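Local coordinates for protein epsin-3 (PDB 3ONK) that takes part, as a whole protein of which this chain is the ENTH domain, in recruiting clathrin to the Golgi network and endosomes, and binds phosphatidylinositol-3,5-bisphosphate-rich membranes, at residues 48-56 with 67-77. Numbering follows the deposited sequence.
Sequences ILSMIFRRF and IYKALQLLDYL
I52 drops as a knob into the hole formed by A70, L73, L74 and L77. From CB outward each atom has its own neighbour. CB points at helix 64-80 and forks there. The CG2 branch turns to L74, 4.1 Å from both its CD1 and its CD2. CG1 lies beside the backbone N (chi1 -75°) and comes within 4.0 Å of L73 CD2. The chain then runs on, extended, to CD1, which meets L77 CD1 tip to tip at 3.8 Å and also touches L73 CD2 and L74 CD1. An alanine here lacks CG1, CG2 and CD1, which would probably open a gap among L73, L74 and L77 and cost L73 CD2 and L74 CD1 their contact with this side chain.

One turn on, F56 is the second knob, set among I67, A70, L71 and L74. Its ring comes at A70 obliquely, CE1 lying 3.5 Å from A70 CB, while CZ reaches L71 CD2 at 3.8 Å. L74 CD2 is different: it sits at the ring's edge, near the ring plane. The same methyl also touches F53 CE1 at 3.7 Å, so L74 CD2 meets both phenylalanine rings as well as I52 CG2, while CD1 packs on I52. At the far end the side chain of I67 lies against backbone, its CG1 3.7 Å from R55 O.

No hydrogen bond links the two segments; the join is almost wholly apolar and close to the centre of the chain. Beyond it, helix 29-38 packs on I48, L73 and L77, and F85 of helix 83-90 on L74 and L77. The axes of segments 48-56 and 67-77 pass 9.0 Å apart, with 141° between their N-to-C directions: a roughly antiparallel pair of consecutive helices with knobs-into-holes packing, in the core of the all-helical ENTH domain.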
ATOM      1  N   ILE A  48      -6.134  -6.628  -6.757  1.00 21.91           N
ATOM      2  CA  ILE A  48      -5.479  -5.964  -5.630  1.00 22.21           C
ATOM      3  C   ILE A  48      -4.943  -4.615  -6.068  1.00 24.43           C
ATOM      4  O   ILE A  48      -5.092  -3.619  -5.371  1.00 25.06           O
ATOM      5  CB  ILE A  48      -4.290  -6.818  -5.098  1.00 26.53           C
ATOM      6  CG1 ILE A  48      -4.784  -8.161  -4.549  1.00 25.47           C
ATOM      7  CG2 ILE A  48      -3.522  -6.083  -4.035  1.00 19.40           C
ATOM      8  CD1 ILE A  48      -3.666  -9.155  -4.331  1.00 22.14           C
ATOM      9  N   LEU A  49      -4.315  -4.607  -7.238  1.00 25.13           N
ATOM     10  CA  LEU A  49      -3.747  -3.406  -7.833  1.00 28.97           C
ATOM     11  C   LEU A  49      -4.784  -2.280  -7.995  1.00 26.53           C
ATOM     12  O   LEU A  49      -4.608  -1.178  -7.477  1.00 31.97           O
ATOM     13  CB  LEU A  49      -3.169  -3.774  -9.203  1.00 30.31           C
ATOM     14  CG  LEU A  49      -1.965  -2.999  -9.723  1.00 36.24           C
ATOM     15  CD1 LEU A  49      -0.697  -3.431  -8.978  1.00 28.93           C
ATOM     16  CD2 LEU A  49      -1.822  -3.194 -11.254  1.00 33.95           C
ATOM     17  N   SER A  50      -5.848  -2.563  -8.742  1.00 26.46           N
ATOM     18  CA  SER A  50      -6.948  -1.625  -8.909  1.00 28.25           C
ATOM     19  C   SER A  50      -7.351  -1.020  -7.577  1.00 34.19           C
ATOM     20  O   SER A  50      -7.341   0.200  -7.402  1.00 32.67           O
ATOM     21  CB  SER A  50      -8.156  -2.346  -9.480  1.00 27.49           C
ATOM     22  OG  SER A  50      -7.765  -3.176 -10.557  1.00 35.33           O
ATOM     23  N   MET A  51      -7.699  -1.897  -6.644  1.00 25.07           N
ATOM     24  CA  MET A  51      -8.226  -1.498  -5.353  1.00 26.19           C
ATOM     25  C   MET A  51      -7.272  -0.585  -4.578  1.00 30.14           C
ATOM     26  O   MET A  51      -7.701   0.406  -3.979  1.00 31.54           O
ATOM     27  CB  MET A  51      -8.553  -2.744  -4.527  1.00 26.41           C
ATOM     28  CG  MET A  51      -9.671  -3.616  -5.099  1.00 33.28           C
ATOM     29  SD  MET A  51     -11.281  -2.803  -5.153  1.00 36.95           S
ATOM     30  CE  MET A  51     -11.285  -1.937  -3.595  1.00 32.57           C
ATOM     31  N   ILE A  52      -5.981  -0.915  -4.587  1.00 22.81           N
ATOM     32  CA  ILE A  52      -5.019  -0.159  -3.790  1.00 23.82           C
ATOM     33  C   ILE A  52      -4.838   1.260  -4.298  1.00 26.31           C
ATOM     34  O   ILE A  52      -4.752   2.195  -3.510  1.00 25.37           O
ATOM     35  CB  ILE A  52      -3.630  -0.825  -3.723  1.00 25.38           C
ATOM     36  CG1 ILE A  52      -3.653  -2.036  -2.791  1.00 25.26           C
ATOM     37  CG2 ILE A  52      -2.603   0.173  -3.182  1.00 24.22           C
ATOM     38  CD1 ILE A  52      -2.251  -2.514  -2.377  1.00 18.41           C
ATOM     39  N   PHE A  53      -4.777   1.425  -5.616  1.00 27.66           N
ATOM     40  CA  PHE A  53      -4.507   2.750  -6.169  1.00 27.98           C
ATOM     41  C   PHE A  53      -5.766   3.612  -6.273  1.00 32.66           C
ATOM     42  O   PHE A  53      -5.678   4.838  -6.272  1.00 33.73           O
ATOM     43  CB  PHE A  53      -3.775   2.656  -7.503  1.00 25.04           C
ATOM     44  CG  PHE A  53      -2.411   2.025  -7.400  1.00 28.45           C
ATOM     45  CD1 PHE A  53      -1.476   2.513  -6.498  1.00 30.81           C
ATOM     46  CD2 PHE A  53      -2.058   0.962  -8.209  1.00 27.91           C
ATOM     47  CE1 PHE A  53      -0.211   1.945  -6.396  1.00 33.87           C
ATOM     48  CE2 PHE A  53      -0.788   0.379  -8.111  1.00 31.84           C
ATOM     49  CZ  PHE A  53       0.131   0.872  -7.200  1.00 25.89           C
ATOM     50  N   ARG A  54      -6.934   2.975  -6.349  1.00 32.43           N
ATOM     51  CA  ARG A  54      -8.193   3.712  -6.294  1.00 33.50           C
ATOM     52  C   ARG A  54      -8.121   4.707  -5.161  1.00 33.57           C
ATOM     53  O   ARG A  54      -8.615   5.821  -5.261  1.00 36.01           O
ATOM     54  CB  ARG A  54      -9.382   2.776  -6.081  1.00 33.29           C
ATOM     55  CG  ARG A  54      -9.676   1.916  -7.296  1.00 41.69           C
ATOM     56  CD  ARG A  54     -10.974   1.141  -7.176  1.00 45.91           C
ATOM     57  NE  ARG A  54     -11.181   0.330  -8.371  1.00 48.84           N
ATOM     58  CZ  ARG A  54     -11.714   0.787  -9.499  1.00 54.46           C
ATOM     59  NH1 ARG A  54     -12.107   2.055  -9.585  1.00 56.36           N
ATOM     60  NH2 ARG A  54     -11.857  -0.023 -10.541  1.00 52.52           N
ATOM     61  N   ARG A  55      -7.480   4.290  -4.079  1.00 41.29           N
ATOM     62  CA  ARG A  55      -7.362   5.122  -2.893  1.00 41.94           C
ATOM     63  C   ARG A  55      -6.553   6.403  -3.152  1.00 47.49           C
ATOM     64  O   ARG A  55      -6.971   7.496  -2.757  1.00 49.62           O
ATOM     65  CB  ARG A  55      -6.767   4.302  -1.743  1.00 39.91           C
ATOM     66  CG  ARG A  55      -7.801   3.860  -0.706  1.00 40.57           C
ATOM     67  CD  ARG A  55      -8.967   3.093  -1.341  1.00 52.82           C
ATOM     68  NE  ARG A  55      -8.857   1.645  -1.143  1.00 49.24           N
ATOM     69  CZ  ARG A  55      -9.547   0.731  -1.827  1.00 45.06           C
ATOM     70  NH1 ARG A  55     -10.411   1.105  -2.775  1.00 34.22           N
ATOM     71  NH2 ARG A  55      -9.361  -0.562  -1.567  1.00 35.37           N
ATOM     72  N   PHE A  56      -5.418   6.265  -3.838  1.00 39.64           N
ATOM     73  CA  PHE A  56      -4.516   7.387  -4.097  1.00 39.32           C
ATOM     74  C   PHE A  56      -5.151   8.471  -4.934  1.00 43.40           C
ATOM     75  O   PHE A  56      -4.754   9.638  -4.868  1.00 45.30           O
ATOM     76  CB  PHE A  56      -3.244   6.913  -4.803  1.00 31.30           C
ATOM     77  CG  PHE A  56      -2.489   5.879  -4.042  1.00 37.14           C
ATOM     78  CD1 PHE A  56      -2.874   5.534  -2.756  1.00 36.40           C
ATOM     79  CD2 PHE A  56      -1.393   5.250  -4.597  1.00 36.71           C
ATOM     80  CE1 PHE A  56      -2.181   4.578  -2.043  1.00 36.69           C
ATOM     81  CE2 PHE A  56      -0.702   4.291  -3.890  1.00 31.51           C
ATOM     82  CZ  PHE A  56      -1.091   3.958  -2.612  1.00 33.64           C
ATOM     83  N   ILE A  67      -5.673   6.246   2.677  1.00 28.29           N
ATOM     84  CA  ILE A  67      -4.454   6.362   1.901  1.00 27.87           C
ATOM     85  C   ILE A  67      -3.259   5.872   2.705  1.00 24.48           C
ATOM     86  O   ILE A  67      -2.412   5.144   2.184  1.00 20.20           O
ATOM     87  CB  ILE A  67      -4.217   7.819   1.459  1.00 32.53           C
ATOM     88  CG1 ILE A  67      -5.274   8.231   0.431  1.00 27.55           C
ATOM     89  CG2 ILE A  67      -2.801   7.993   0.904  1.00 25.01           C
ATOM     90  CD1 ILE A  67      -5.100   9.641  -0.068  1.00 39.87           C
ATOM     91  N   TYR A  68      -3.201   6.257   3.980  1.00 25.48           N
ATOM     92  CA  TYR A  68      -2.132   5.782   4.853  1.00 23.64           C
ATOM     93  C   TYR A  68      -2.133   4.248   4.934  1.00 23.94           C
ATOM     94  O   TYR A  68      -1.084   3.605   4.808  1.00 18.88           O
ATOM     95  CB  TYR A  68      -2.234   6.389   6.257  1.00 20.14           C
ATOM     96  CG  TYR A  68      -1.008   6.079   7.087  1.00 21.31           C
ATOM     97  CD1 TYR A  68       0.192   6.706   6.818  1.00 25.93           C
ATOM     98  CD2 TYR A  68      -1.044   5.147   8.115  1.00 25.54           C
ATOM     99  CE1 TYR A  68       1.318   6.440   7.543  1.00 29.10           C
ATOM    100  CE2 TYR A  68       0.100   4.860   8.856  1.00 28.77           C
ATOM    101  CZ  TYR A  68       1.279   5.523   8.559  1.00 34.05           C
ATOM    102  OH  TYR A  68       2.436   5.287   9.266  1.00 41.55           O
ATOM    103  N   LYS A  69      -3.322   3.672   5.105  1.00 22.71           N
ATOM    104  CA  LYS A  69      -3.470   2.215   5.193  1.00 20.56           C
ATOM    105  C   LYS A  69      -3.150   1.494   3.867  1.00 22.55           C
ATOM    106  O   LYS A  69      -2.625   0.379   3.863  1.00 20.25           O
ATOM    107  CB  LYS A  69      -4.868   1.868   5.706  1.00 20.02           C
ATOM    108  CG  LYS A  69      -5.098   2.366   7.143  1.00 27.20           C
ATOM    109  CD  LYS A  69      -6.573   2.345   7.555  1.00 23.20           C
ATOM    110  CE  LYS A  69      -6.951   1.062   8.241  1.00 24.45           C
ATOM    111  NZ  LYS A  69      -8.352   1.065   8.693  1.00 21.37           N
ATOM    112  N   ALA A  70      -3.457   2.142   2.744  1.00 22.75           N
ATOM    113  CA  ALA A  70      -3.058   1.637   1.428  1.00 22.74           C
ATOM    114  C   ALA A  70      -1.536   1.627   1.248  1.00 23.09           C
ATOM    115  O   ALA A  70      -0.975   0.731   0.591  1.00 23.13           O
ATOM    116  CB  ALA A  70      -3.708   2.456   0.335  1.00 25.97           C
ATOM    117  N   LEU A  71      -0.864   2.623   1.823  1.00 23.89           N
ATOM    118  CA  LEU A  71       0.602   2.670   1.785  1.00 25.60           C
ATOM    119  C   LEU A  71       1.217   1.542   2.600  1.00 19.51           C
ATOM    120  O   LEU A  71       2.104   0.836   2.115  1.00 19.98           O
ATOM    121  CB  LEU A  71       1.142   4.021   2.282  1.00 19.86           C
ATOM    122  CG  LEU A  71       0.853   5.265   1.417  1.00 21.39           C
ATOM    123  CD1 LEU A  71       1.411   6.507   2.115  1.00 22.46           C
ATOM    124  CD2 LEU A  71       1.435   5.124   0.012  1.00 20.18           C
ATOM    125  N   GLN A  72       0.752   1.396   3.841  1.00 19.78           N
ATOM    126  CA  GLN A  72       1.170   0.298   4.702  1.00 21.41           C
ATOM    127  C   GLN A  72       1.012  -1.046   4.011  1.00 19.17           C
ATOM    128  O   GLN A  72       1.905  -1.876   4.072  1.00 21.40           O
ATOM    129  CB  GLN A  72       0.355   0.273   5.997  1.00 21.33           C
ATOM    130  CG  GLN A  72       0.682   1.362   6.988  1.00 21.64           C
ATOM    131  CD  GLN A  72      -0.192   1.285   8.222  1.00 26.63           C
ATOM    132  OE1 GLN A  72      -1.412   1.466   8.144  1.00 17.06           O
ATOM    133  NE2 GLN A  72       0.428   1.013   9.376  1.00 20.89           N
ATOM    134  N   LEU A  73      -0.141  -1.277   3.387  1.00 17.78           N
ATOM    135  CA  LEU A  73      -0.382  -2.535   2.672  1.00 19.56           C
ATOM    136  C   LEU A  73       0.617  -2.741   1.536  1.00 20.52           C
ATOM    137  O   LEU A  73       1.149  -3.833   1.343  1.00 19.52           O
ATOM    138  CB  LEU A  73      -1.799  -2.563   2.093  1.00 18.08           C
ATOM    139  CG  LEU A  73      -2.206  -3.810   1.303  1.00 17.37           C
ATOM    140  CD1 LEU A  73      -1.955  -5.109   2.079  1.00 13.57           C
ATOM    141  CD2 LEU A  73      -3.681  -3.715   0.892  1.00 15.75           C
ATOM    142  N   LEU A  74       0.857  -1.676   0.782  1.00 20.38           N
ATOM    143  CA  LEU A  74       1.700  -1.741  -0.396  1.00 17.90           C
ATOM    144  C   LEU A  74       3.148  -1.979   0.024  1.00 22.70           C
ATOM    145  O   LEU A  74       3.904  -2.672  -0.659  1.00 23.23           O
ATOM    146  CB  LEU A  74       1.541  -0.442  -1.193  1.00 22.36           C
ATOM    147  CG  LEU A  74       1.831  -0.318  -2.690  1.00 25.29           C
ATOM    148  CD1 LEU A  74       1.179  -1.399  -3.552  1.00 20.38           C
ATOM    149  CD2 LEU A  74       1.392   1.075  -3.157  1.00 29.59           C
ATOM    150  N   ASP A  75       3.530  -1.434   1.173  1.00 18.74           N
ATOM    151  CA  ASP A  75       4.851  -1.718   1.708  1.00 21.66           C
ATOM    152  C   ASP A  75       4.986  -3.211   2.011  1.00 20.42           C
ATOM    153  O   ASP A  75       5.957  -3.867   1.635  1.00 21.65           O
ATOM    154  CB  ASP A  75       5.099  -0.913   2.985  1.00 23.35           C
ATOM    155  CG  ASP A  75       6.514  -1.078   3.503  1.00 25.72           C
ATOM    156  OD1 ASP A  75       7.444  -0.588   2.836  1.00 29.35           O
ATOM    157  OD2 ASP A  75       6.700  -1.729   4.555  1.00 24.64           O
ATOM    158  N   TYR A  76       3.998  -3.743   2.708  1.00 20.18           N
ATOM    159  CA  TYR A  76       4.023  -5.146   3.085  1.00 21.14           C
ATOM    160  C   TYR A  76       4.103  -6.024   1.834  1.00 20.54           C
ATOM    161  O   TYR A  76       4.830  -7.009   1.813  1.00 20.84           O
ATOM    162  CB  TYR A  76       2.778  -5.486   3.914  1.00 18.06           C
ATOM    163  CG  TYR A  76       2.794  -6.875   4.513  1.00 23.07           C
ATOM    164  CD1 TYR A  76       3.312  -7.102   5.789  1.00 19.27           C
ATOM    165  CD2 TYR A  76       2.299  -7.964   3.798  1.00 23.56           C
ATOM    166  CE1 TYR A  76       3.317  -8.378   6.336  1.00 23.48           C
ATOM    167  CE2 TYR A  76       2.311  -9.240   4.332  1.00 19.52           C
ATOM    168  CZ  TYR A  76       2.821  -9.444   5.595  1.00 25.08           C
ATOM    169  OH  TYR A  76       2.831 -10.719   6.118  1.00 29.02           O
ATOM    170  N   LEU A  77       3.372  -5.646   0.788  1.00 17.97           N
ATOM    171  CA  LEU A  77       3.264  -6.478  -0.408  1.00 20.31           C
ATOM    172  C   LEU A  77       4.557  -6.486  -1.195  1.00 26.29           C
ATOM    173  O   LEU A  77       4.934  -7.489  -1.792  1.00 21.41           O
ATOM    174  CB  LEU A  77       2.117  -6.020  -1.301  1.00 19.92           C
ATOM    175  CG  LEU A  77       0.701  -6.210  -0.751  1.00 24.02           C
ATOM    176  CD1 LEU A  77      -0.323  -5.685  -1.750  1.00 20.80           C
ATOM    177  CD2 LEU A  77       0.419  -7.676  -0.410  1.00 21.79           C
TER